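Local coordinates for protein aminoglycoside N(6')acetyltransferase (Legionella pneumophila subsp. pneumophila, PDB 3F5B) that probably transfers an acyl group, as GNAT-family acetyltransferases do, perhaps to the 6'-amino group of aminoglycosides, at residues 94-99 with 129-134; 144-149 with 166-171; 64-69 with 78-83; 15-20 with 113-118. All coordinates share one frame; numbering follows the deposited sequence.

How the contacts relate
All four contacts reach one seven-stranded mixed sheet, the core of the GNAT fold. Contact 3 pairs strands 65-71 and 74-84, contact 1 the next strands, 94-101 and 129-132; their centres lie about 10 Å apart. Contact 4 lays helix 109-123, which connects the two strands of contact 1, on the edge strand 15-19. Contact 2 packs helix 139-148 on strand 164-171, the neighbour of 129-132, and its centre is about 17 Å from that of contact 3. Along the chain, contact 3 falls wholly between the segments of contact 4, contacts 4 and 1 interleave, and contact 2 comes last. Contacts 1 and 2 supply most of the cyclohexane pocket.

Contact 1: 94-99 with 129-134; sequences AVTLDL and IVLINP. With CHX (cyclohexane), chain D.
Val95 with Val130 and Thr96 with Leu131 form parallel strand pairs in the interior of the mixed sheet of the GNAT fold. The strands belong to a beta-alpha-beta unit whose connecting helix is 109-123; in this family the splay between two such strands typically receives the acetyl-coenzyme A arm. Three backbone hydrogen bonds join them: Val95 N to Ile129 O, Leu131 N to Val95 O and Leu97 N to Leu131 O. The axes of the short strand segments 94-99 and 129-132 run 36° apart. Beyond the last of these bonds Leu97 O takes a hydrogen bond from water 2, while Ile132 CG1 lies 3.3 Å from this Leu97 O. A cyclohexane molecule sits at this end beside Asp98, Leu99, Ile132 and Pro134, its C2 3.1 Å from Leu99 O, a position consistent with the family's binding cleft. On one sheet face Val95 and Val130 lie side by side, pointing the same way. Val95 CG1, set between its backbone N and carbonyl carbon (chi1 63°), comes to 3.6 Å from Val130 CG2. Farther along, Leu99 crosses Ile132 at about a right angle, with Leu99 CD2 3.7 Å from Ile132 CD1; Tyr145 of helix 139-148 touches both side chains. The opposite face carries Thr96 and Leu131. Near it, Thr96 CG2 rests 3.5 Å from Asn133 ND2, and water 1 bridges the two side chains, accepting from Asn133 ND2 and lying 3.0 Å from Thr96 OG1.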
# COMPACT_ATOMS: atom_id res chain seq x y z
N ALA A 94 14.13 -1.28 2.84
CA ALA A 94 12.87 -1.72 2.24
C ALA A 94 11.74 -0.76 2.61
O ALA A 94 11.79 -0.09 3.64
CB ALA A 94 12.54 -3.13 2.69
N VAL A 95 10.72 -0.70 1.76
CA VAL A 95 9.49 0.06 2.08
C VAL A 95 8.35 -0.93 2.30
O VAL A 95 8.17 -1.88 1.54
CB VAL A 95 9.13 1.12 0.99
CG1 VAL A 95 8.83 0.47 -0.35
CG2 VAL A 95 7.94 1.96 1.42
N THR A 96 7.58 -0.70 3.36
CA THR A 96 6.41 -1.53 3.63
C THR A 96 5.19 -0.74 3.18
O THR A 96 5.08 0.45 3.50
CB THR A 96 6.29 -1.89 5.13
OG1 THR A 96 7.48 -2.56 5.56
CG2 THR A 96 5.05 -2.80 5.40
N LEU A 97 4.30 -1.40 2.43
CA LEU A 97 3.12 -0.80 1.83
C LEU A 97 1.84 -1.38 2.42
O LEU A 97 1.71 -2.60 2.61
CB LEU A 97 3.14 -1.03 0.31
CG LEU A 97 2.01 -0.48 -0.55
CD1 LEU A 97 1.93 1.08 -0.45
CD2 LEU A 97 2.25 -0.97 -2.00
N ASP A 98 0.90 -0.49 2.73
CA ASP A 98 -0.48 -0.88 2.99
C ASP A 98 -1.33 -0.12 2.02
O ASP A 98 -1.12 1.09 1.82
CB ASP A 98 -0.91 -0.38 4.34
CG ASP A 98 -0.77 -1.41 5.40
OD1 ASP A 98 -1.81 -2.04 5.71
OD2 ASP A 98 0.36 -1.55 5.93
N LEU A 99 -2.33 -0.79 1.44
CA LEU A 99 -3.21 -0.08 0.51
C LEU A 99 -4.66 -0.48 0.64
O LEU A 99 -4.98 -1.64 0.99
CB LEU A 99 -2.70 -0.21 -0.92
CG LEU A 99 -2.73 -1.60 -1.54
CD1 LEU A 99 -3.97 -1.72 -2.44
CD2 LEU A 99 -1.47 -1.89 -2.38
N ILE A 129 13.23 -2.74 -2.59
CA ILE A 129 12.35 -3.82 -2.14
C ILE A 129 11.09 -3.19 -1.57
O ILE A 129 11.19 -2.23 -0.81
CB ILE A 129 13.07 -4.65 -1.01
CG1 ILE A 129 14.40 -5.22 -1.52
CG2 ILE A 129 12.14 -5.75 -0.42
CD1 ILE A 129 14.23 -6.25 -2.63
N VAL A 130 9.92 -3.70 -1.98
CA VAL A 130 8.64 -3.36 -1.36
C VAL A 130 8.10 -4.59 -0.63
O VAL A 130 8.16 -5.70 -1.15
CB VAL A 130 7.54 -2.87 -2.39
CG1 VAL A 130 6.22 -2.54 -1.66
CG2 VAL A 130 8.05 -1.65 -3.16
N LEU A 131 7.58 -4.37 0.57
CA LEU A 131 6.96 -5.44 1.34
C LEU A 131 5.49 -5.14 1.53
O LEU A 131 5.12 -3.99 1.78
CB LEU A 131 7.63 -5.60 2.70
CG LEU A 131 9.13 -5.87 2.69
CD1 LEU A 131 9.70 -5.70 4.09
CD2 LEU A 131 9.44 -7.26 2.12
N ILE A 132 4.67 -6.18 1.40
CA ILE A 132 3.24 -6.11 1.72
C ILE A 132 2.80 -7.32 2.55
O ILE A 132 3.35 -8.42 2.38
CB ILE A 132 2.38 -5.91 0.44
CG1 ILE A 132 1.02 -5.32 0.79
CG2 ILE A 132 2.29 -7.18 -0.40
CD1 ILE A 132 0.39 -4.47 -0.40
N ASN A 133 1.83 -7.11 3.44
CA ASN A 133 1.58 -8.08 4.51
C ASN A 133 0.11 -8.47 4.70
O ASN A 133 -0.46 -8.19 5.75
CB ASN A 133 2.13 -7.52 5.82
CG ASN A 133 3.65 -7.40 5.81
OD1 ASN A 133 4.35 -8.40 5.93
ND2 ASN A 133 4.16 -6.18 5.64
N PRO A 134 -0.53 -9.09 3.68
CA PRO A 134 -1.97 -9.34 3.87
C PRO A 134 -2.27 -10.52 4.77
O PRO A 134 -1.43 -11.42 4.94
CB PRO A 134 -2.45 -9.64 2.44
CG PRO A 134 -1.25 -10.36 1.85
CD PRO A 134 -0.09 -9.52 2.34
C1 CHX D . -4.99 -4.93 4.13
C2 CHX D . -4.80 -3.68 3.26
C3 CHX D . -3.31 -3.31 3.13
C4 CHX D . -2.53 -4.39 2.37
C5 CHX D . -3.09 -5.81 2.60
C6 CHX D . -3.88 -5.97 3.91
O HOH W 1 6.90 -5.35 6.38
O HOH W 2 1.56 -4.35 4.62

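Contact 2: 144-149 with 166-171; sequences VYKKAG and YKMKLC. With CHX (cyclohexane), chain D; EDO (1,2-ethanediol), chain I.
The methyl end of Met168, present as selenomethionine, meets both Lys146 and Tyr145. Its CE is 3.7 Å from the aliphatic CG of Lys146, and the same Met168 CE is 4.0 Å from Tyr145 CB. The bend at chi3 (69°) sets CE here, while SE lies at the edge of the Tyr145 ring, near its plane; the Met168 chain crosses both partners at about a right angle. Farther on, in the conformer given of two deposited, Leu170 CD1 approaches Gly149 O at 3.5 Å, a contact therefore tentative. These side chains seat helix 139-148 on strand 164-171 of the GNAT sheet; the axes of the short segments 144-148 and 166-171 run 24° apart and come within 9.5 Å of each other. The helix ends in a Schellman motif: Gly149 has positive phi (105°), and its N bonds back to Lys146 O at 3.0 Å. Ala148 O accepts from His117 NE2, tying this end to helix 109-123. Outward along the Tyr145 ring, cyclohexane C5 lies in plane at the edge, and Tyr145 OH is 3.2 Å from cyclohexane C4. Tyr145 OH also accepts a weak hydrogen bond from O2 of an ethanediol that Arg140 holds as well.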
# COMPACT_ATOMS: atom_id res chain seq x y z
N VAL A 144 -4.22 -10.57 -6.05
CA VAL A 144 -3.77 -9.31 -6.69
C VAL A 144 -2.29 -9.06 -6.46
O VAL A 144 -1.56 -8.73 -7.39
CB VAL A 144 -4.61 -8.12 -6.18
CG1 VAL A 144 -3.97 -6.81 -6.56
CG2 VAL A 144 -6.07 -8.25 -6.66
N TYR A 145 -1.80 -9.22 -5.24
CA TYR A 145 -0.38 -8.90 -5.02
C TYR A 145 0.49 -9.88 -5.79
O TYR A 145 1.50 -9.49 -6.37
CB TYR A 145 -0.01 -8.90 -3.53
CG TYR A 145 -0.86 -7.95 -2.72
CD1 TYR A 145 -1.48 -6.86 -3.33
CD2 TYR A 145 -1.06 -8.15 -1.36
CE1 TYR A 145 -2.26 -5.99 -2.61
CE2 TYR A 145 -1.84 -7.27 -0.63
CZ TYR A 145 -2.44 -6.20 -1.26
OH TYR A 145 -3.21 -5.33 -0.56
N LYS A 146 0.11 -11.16 -5.81
CA LYS A 146 0.85 -12.13 -6.63
C LYS A 146 0.86 -11.71 -8.11
O LYS A 146 1.89 -11.82 -8.79
CB LYS A 146 0.31 -13.56 -6.50
CG LYS A 146 0.74 -14.27 -5.21
CD LYS A 146 0.62 -15.79 -5.32
CE LYS A 146 -0.71 -16.25 -4.82
NZ LYS A 146 -0.71 -17.73 -4.76
N LYS A 147 -0.29 -11.26 -8.62
CA LYS A 147 -0.42 -10.75 -9.99
C LYS A 147 0.53 -9.58 -10.26
O LYS A 147 1.04 -9.45 -11.36
CB LYS A 147 -1.84 -10.25 -10.25
CG LYS A 147 -2.65 -11.04 -11.25
CD LYS A 147 -4.04 -10.38 -11.50
CE LYS A 147 -4.15 -9.61 -12.83
NZ LYS A 147 -4.13 -10.51 -14.03
N ALA A 148 0.74 -8.74 -9.24
CA ALA A 148 1.61 -7.58 -9.30
C ALA A 148 3.08 -7.98 -9.24
O ALA A 148 3.95 -7.16 -9.51
CB ALA A 148 1.26 -6.56 -8.19
N GLY A 149 3.35 -9.24 -8.93
CA GLY A 149 4.75 -9.69 -8.87
C GLY A 149 5.30 -9.90 -7.47
O GLY A 149 6.47 -10.26 -7.33
N TYR A 166 0.71 -13.34 5.44
CA TYR A 166 1.88 -13.60 4.62
C TYR A 166 2.80 -12.38 4.69
O TYR A 166 2.32 -11.27 4.78
CB TYR A 166 1.49 -13.77 3.15
CG TYR A 166 0.88 -15.12 2.79
CD1 TYR A 166 1.48 -16.31 3.18
CD2 TYR A 166 -0.29 -15.18 2.03
CE1 TYR A 166 0.93 -17.56 2.83
CE2 TYR A 166 -0.87 -16.43 1.65
CZ TYR A 166 -0.24 -17.60 2.06
OH TYR A 166 -0.78 -18.80 1.72
N LYS A 167 4.10 -12.60 4.61
CA LYS A 167 5.03 -11.54 4.31
C LYS A 167 5.33 -11.72 2.82
O LYS A 167 5.69 -12.83 2.39
CB LYS A 167 6.29 -11.72 5.14
CG LYS A 167 6.85 -10.42 5.67
CD LYS A 167 8.24 -10.58 6.29
CE LYS A 167 8.90 -9.22 6.44
NZ LYS A 167 10.36 -9.31 6.07
N MSE A 168 5.14 -10.66 2.03
CA MSE A 168 5.33 -10.75 0.57
C MSE A 168 6.30 -9.68 0.13
O MSE A 168 6.33 -8.61 0.72
CB MSE A 168 3.99 -10.59 -0.16
CG MSE A 168 2.94 -11.61 0.30
SE MSE A 168 1.24 -11.54 -0.60
CE MSE A 168 1.82 -12.19 -2.30
N LYS A 169 7.08 -9.96 -0.91
CA LYS A 169 8.18 -9.09 -1.29
C LYS A 169 8.18 -8.89 -2.80
O LYS A 169 7.91 -9.85 -3.57
CB LYS A 169 9.50 -9.70 -0.80
CG LYS A 169 10.78 -9.00 -1.27
CD LYS A 169 12.05 -9.81 -0.95
CE LYS A 169 12.35 -10.85 -2.03
NZ LYS A 169 13.50 -11.82 -1.74
N LEU A 170 8.46 -7.65 -3.22
CA LEU A 170 8.60 -7.31 -4.64
C LEU A 170 9.94 -6.64 -4.90
O LEU A 170 10.32 -5.73 -4.18
CB LEU A 170 7.45 -6.40 -5.09
CG LEU A 170 7.45 -5.85 -6.52
CD1 LEU A 170 7.49 -6.96 -7.54
CD2 LEU A 170 6.22 -4.99 -6.72
N CYS A 171 10.63 -7.09 -5.95
CA CYS A 171 11.88 -6.48 -6.36
C CYS A 171 11.64 -5.36 -7.38
O CYS A 171 11.23 -5.63 -8.51
CB CYS A 171 12.83 -7.54 -6.92
SG CYS A 171 14.28 -6.85 -7.72
C1 CHX D . -4.99 -4.93 4.13
C2 CHX D . -4.80 -3.68 3.26
C3 CHX D . -3.31 -3.31 3.13
C4 CHX D . -2.53 -4.39 2.37
C5 CHX D . -3.09 -5.81 2.60
C6 CHX D . -3.88 -5.97 3.91
C1 EDO I . -7.07 -6.60 -3.14
O1 EDO I . -8.46 -6.97 -3.26
C2 EDO I . -6.94 -5.12 -2.80
O2 EDO I . -5.99 -4.90 -1.74

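Contact 3: 64-69 with 78-83; sequences ATHWIA and YLITSE
Trp67 and Leu79 are neighbours on one sheet face, their CB atoms 4.1 Å apart, at the apolar centre of this antiparallel pair. Leu79 CD1 extends the patch to Ala69 CB at 4.0 Å. Strands 65-71 and 74-84 form a beta hairpin of the GNAT sheet, and backbone hydrogen bonds run both ways within the pairs Thr65-Thr81 and Trp67-Leu79. The Trp67 indole is fixed on two sides. Thr65 CG2 covers one face toward the rim, and at the edge NE1 donates to Thr81 OG1 across 3.0 Å. This bond is straight (167°) and nearly in the ring plane; Thr81 OG1 reaches it from between its own backbone N and carbonyl carbon (chi1 61°). On the reverse face of the hairpin, the His66 and Tyr78 side chains lie side by side, pointing the same way. Their rings meet rim to rim, planes 23° apart, and His66 ND1 shares a 2.7 Å hydrogen bond with Tyr78 OH in which either could be the donor. Ile80 CG2 lies over one His66 face, toward the rim, and also close to Ala64 CB, at 3.4 Å. The other ring nitrogen, His66 NE2, bonds to Asp52 of helix 43-57, so both ring nitrogens are engaged, which fixes the rotation of the imidazole. That helix covers the His66 and Tyr78 face, helix 109-123 packs on the Trp67 and Leu79 face with Phe119 edge-to-face to Trp67, and strands 15-19 and 94-101 flank the hairpin.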
# COMPACT_ATOMS: atom_id res chain seq x y z
N ALA A 64 4.21 6.52 9.78
CA ALA A 64 4.18 6.20 8.34
C ALA A 64 3.85 7.44 7.50
O ALA A 64 3.53 8.48 8.04
CB ALA A 64 3.16 5.08 8.10
N THR A 65 4.00 7.33 6.18
CA THR A 65 3.55 8.35 5.22
C THR A 65 2.18 7.92 4.68
O THR A 65 1.93 6.72 4.49
CB THR A 65 4.54 8.48 4.05
OG1 THR A 65 5.82 8.81 4.58
CG2 THR A 65 4.17 9.57 3.11
N HIS A 66 1.29 8.89 4.54
CA HIS A 66 -0.09 8.61 4.15
C HIS A 66 -0.35 9.27 2.80
O HIS A 66 -0.03 10.46 2.62
CB HIS A 66 -1.04 9.13 5.23
CG HIS A 66 -0.90 8.40 6.53
ND1 HIS A 66 -1.81 7.45 6.95
CD2 HIS A 66 0.08 8.42 7.46
CE1 HIS A 66 -1.40 6.95 8.11
NE2 HIS A 66 -0.26 7.52 8.44
N TRP A 67 -0.88 8.48 1.87
CA TRP A 67 -1.03 8.87 0.47
C TRP A 67 -2.46 8.68 -0.01
O TRP A 67 -3.25 7.88 0.56
CB TRP A 67 -0.15 7.99 -0.46
CG TRP A 67 1.29 7.90 -0.13
CD1 TRP A 67 1.88 7.07 0.79
CD2 TRP A 67 2.34 8.65 -0.73
NE1 TRP A 67 3.26 7.24 0.77
CE2 TRP A 67 3.56 8.21 -0.15
CE3 TRP A 67 2.38 9.65 -1.72
CZ2 TRP A 67 4.80 8.75 -0.52
CZ3 TRP A 67 3.62 10.16 -2.10
CH2 TRP A 67 4.81 9.71 -1.50
N ILE A 68 -2.77 9.39 -1.10
CA ILE A 68 -4.05 9.26 -1.80
C ILE A 68 -3.74 9.09 -3.30
O ILE A 68 -2.84 9.75 -3.84
CB ILE A 68 -5.01 10.47 -1.47
CG1 ILE A 68 -6.41 10.34 -2.12
CG2 ILE A 68 -4.40 11.85 -1.79
CD1 ILE A 68 -7.45 11.24 -1.38
N ALA A 69 -4.46 8.19 -3.96
CA ALA A 69 -4.31 7.95 -5.42
C ALA A 69 -5.47 8.60 -6.13
O ALA A 69 -6.63 8.47 -5.67
CB ALA A 69 -4.32 6.45 -5.70
N TYR A 78 -6.28 4.77 -0.83
CA TYR A 78 -5.53 5.29 0.30
C TYR A 78 -4.38 4.30 0.55
O TYR A 78 -4.60 3.08 0.60
CB TYR A 78 -6.45 5.39 1.50
CG TYR A 78 -5.83 5.63 2.88
CD1 TYR A 78 -4.94 6.68 3.11
CD2 TYR A 78 -6.21 4.83 3.98
CE1 TYR A 78 -4.38 6.90 4.41
CE2 TYR A 78 -5.67 5.06 5.29
CZ TYR A 78 -4.76 6.09 5.48
OH TYR A 78 -4.23 6.31 6.73
N LEU A 79 -3.17 4.84 0.64
CA LEU A 79 -1.96 4.02 0.78
C LEU A 79 -1.14 4.57 1.94
O LEU A 79 -1.16 5.79 2.24
CB LEU A 79 -1.13 3.97 -0.52
CG LEU A 79 -1.85 3.74 -1.87
CD1 LEU A 79 -2.44 5.07 -2.43
CD2 LEU A 79 -0.93 3.10 -2.92
N ILE A 80 -0.42 3.66 2.58
CA ILE A 80 0.37 3.93 3.77
C ILE A 80 1.73 3.26 3.58
O ILE A 80 1.79 2.06 3.29
CB ILE A 80 -0.30 3.36 5.05
CG1 ILE A 80 -1.76 3.86 5.19
CG2 ILE A 80 0.56 3.73 6.34
CD1 ILE A 80 -2.49 3.33 6.46
N THR A 81 2.81 4.03 3.67
CA THR A 81 4.16 3.47 3.52
C THR A 81 5.04 3.78 4.73
O THR A 81 4.91 4.83 5.35
CB THR A 81 4.85 3.98 2.24
OG1 THR A 81 5.00 5.40 2.29
CG2 THR A 81 4.00 3.62 0.96
N SER A 82 5.95 2.88 5.05
CA SER A 82 6.97 3.21 6.02
C SER A 82 8.25 2.53 5.64
O SER A 82 8.24 1.43 5.05
CB SER A 82 6.55 2.78 7.42
OG SER A 82 6.21 1.40 7.42
N GLU A 83 9.36 3.18 5.99
CA GLU A 83 10.66 2.71 5.56
C GLU A 83 11.32 1.84 6.60
O GLU A 83 11.08 1.98 7.81
CB GLU A 83 11.58 3.87 5.15
CG GLU A 83 11.85 4.88 6.25
CD GLU A 83 12.07 6.31 5.74
OE1 GLU A 83 12.26 7.21 6.60
OE2 GLU A 83 12.02 6.56 4.50

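Contact 4: 15-20 with 113-118; sequences FCFKQM and VQMIHE
Helix 109-123 of the GNAT fold packs here on the edge strand 15-19, with Phe15 and Phe17 reaching Met115 and Glu118 on the helix. Phe15 crosses the selenomethionine Met115 at about a right angle, its CE2 3.8 Å from Met115 CB. Phe17 meets the same residue obliquely, with Met115 CG at the edge of its ring, in plane, 3.6 Å from Phe17 CE1. Phe17 CZ comes within 3.5 Å of Met115 O, and Phe17 CE2 rests 3.9 Å from Glu118 CB. Phe76 meets the Phe15 ring, and Phe119 packs edge-to-face with Phe17. Glu118 is buried beside these rings, its chain extended beyond CG (chi2 -174°) toward the backbone at Phe15. Its OE1 accepts from Phe15 N at 2.9 Å through the syn lone pair, and OE2 takes the backbone N of Arg14. Three N-H donors in all grip the carboxylate, which probably helps it to stay ionised. The third comes from one turn earlier on the helix: Gln114 NE2 donates to Glu118 OE2 at 2.9 Å, almost perfectly straight (178°), from above the carboxylate plane.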
# COMPACT_ATOMS: atom_id res chain seq x y z
N PHE A 15 -2.56 7.09 -13.26
CA PHE A 15 -2.86 7.59 -11.93
C PHE A 15 -1.83 8.58 -11.37
O PHE A 15 -0.66 8.61 -11.80
CB PHE A 15 -2.96 6.42 -10.94
CG PHE A 15 -3.92 5.35 -11.38
CD1 PHE A 15 -5.26 5.66 -11.63
CD2 PHE A 15 -3.50 4.04 -11.51
CE1 PHE A 15 -6.15 4.66 -12.00
CE2 PHE A 15 -4.38 3.03 -11.91
CZ PHE A 15 -5.70 3.35 -12.16
N CYS A 16 -2.30 9.37 -10.40
CA CYS A 16 -1.52 10.41 -9.74
C CYS A 16 -1.53 10.09 -8.26
O CYS A 16 -2.55 9.63 -7.74
CB CYS A 16 -2.19 11.76 -9.97
SG CYS A 16 -1.32 13.14 -9.22
N PHE A 17 -0.42 10.31 -7.58
CA PHE A 17 -0.32 10.00 -6.14
C PHE A 17 0.24 11.22 -5.39
O PHE A 17 1.19 11.87 -5.88
CB PHE A 17 0.58 8.76 -5.89
CG PHE A 17 0.18 7.55 -6.70
CD1 PHE A 17 -0.75 6.66 -6.21
CD2 PHE A 17 0.74 7.33 -7.98
CE1 PHE A 17 -1.14 5.50 -6.99
CE2 PHE A 17 0.35 6.21 -8.78
CZ PHE A 17 -0.60 5.30 -8.29
N LYS A 18 -0.33 11.51 -4.24
CA LYS A 18 0.17 12.61 -3.40
C LYS A 18 0.05 12.27 -1.95
O LYS A 18 -0.82 11.53 -1.55
CB LYS A 18 -0.52 13.97 -3.66
CG LYS A 18 -1.77 14.02 -4.53
CD LYS A 18 -1.42 14.20 -6.04
CE LYS A 18 -1.41 15.70 -6.58
NZ LYS A 18 -0.01 16.33 -6.80
N GLN A 19 0.93 12.86 -1.15
CA GLN A 19 0.79 12.78 0.28
C GLN A 19 -0.51 13.47 0.65
O GLN A 19 -0.91 14.46 0.05
CB GLN A 19 2.00 13.38 0.99
CG GLN A 19 3.20 12.46 0.82
CD GLN A 19 4.52 13.05 1.27
OE1 GLN A 19 4.57 14.07 1.95
NE2 GLN A 19 5.63 12.39 0.85
N MSE A 20 -1.18 12.93 1.65
CA MSE A 20 -2.43 13.48 2.17
C MSE A 20 -2.26 14.88 2.71
O MSE A 20 -1.22 15.20 3.30
CB MSE A 20 -2.91 12.58 3.30
CG MSE A 20 -3.37 11.22 2.85
SE MSE A 20 -5.18 11.37 2.21
CE MSE A 20 -6.06 11.91 3.89
N VAL A 113 -3.38 -3.85 -9.91
CA VAL A 113 -2.01 -4.16 -10.26
C VAL A 113 -1.39 -2.92 -10.92
O VAL A 113 -0.26 -2.53 -10.60
CB VAL A 113 -1.91 -5.42 -11.17
CG1 VAL A 113 -0.49 -5.59 -11.71
CG2 VAL A 113 -2.33 -6.68 -10.38
N GLN A 114 -2.13 -2.29 -11.81
CA GLN A 114 -1.59 -1.13 -12.48
C GLN A 114 -1.33 -0.04 -11.45
O GLN A 114 -0.32 0.63 -11.49
CB GLN A 114 -2.55 -0.63 -13.56
CG GLN A 114 -2.00 0.59 -14.34
CD GLN A 114 -2.94 1.06 -15.43
OE1 GLN A 114 -3.84 0.33 -15.83
NE2 GLN A 114 -2.73 2.29 -15.91
N MSE A 115 -2.26 0.16 -10.54
CA MSE A 115 -2.07 1.21 -9.52
C MSE A 115 -0.85 0.93 -8.65
O MSE A 115 -0.05 1.85 -8.35
CB MSE A 115 -3.30 1.39 -8.65
CG MSE A 115 -3.25 2.67 -7.77
SE MSE A 115 -4.12 2.35 -6.05
CE MSE A 115 -2.89 1.02 -5.43
N ILE A 116 -0.72 -0.33 -8.22
CA ILE A 116 0.44 -0.74 -7.43
C ILE A 116 1.73 -0.41 -8.19
O ILE A 116 2.63 0.25 -7.65
CB ILE A 116 0.39 -2.26 -7.06
CG1 ILE A 116 -0.72 -2.53 -6.02
CG2 ILE A 116 1.78 -2.75 -6.61
CD1 ILE A 116 -1.09 -4.00 -5.86
N HIS A 117 1.81 -0.85 -9.45
CA HIS A 117 3.02 -0.61 -10.24
C HIS A 117 3.30 0.87 -10.46
O HIS A 117 4.45 1.32 -10.31
CB HIS A 117 2.98 -1.33 -11.58
CG HIS A 117 3.06 -2.82 -11.46
ND1 HIS A 117 2.87 -3.65 -12.54
CD2 HIS A 117 3.28 -3.63 -10.40
CE1 HIS A 117 2.98 -4.91 -12.15
NE2 HIS A 117 3.24 -4.92 -10.85
N GLU A 118 2.26 1.62 -10.79
CA GLU A 118 2.47 3.07 -10.98
C GLU A 118 2.88 3.78 -9.69
O GLU A 118 3.67 4.72 -9.70
CB GLU A 118 1.23 3.71 -11.58
CG GLU A 118 0.98 3.29 -13.05
CD GLU A 118 -0.19 4.06 -13.66
OE1 GLU A 118 -0.76 4.89 -12.93
OE2 GLU A 118 -0.54 3.85 -14.86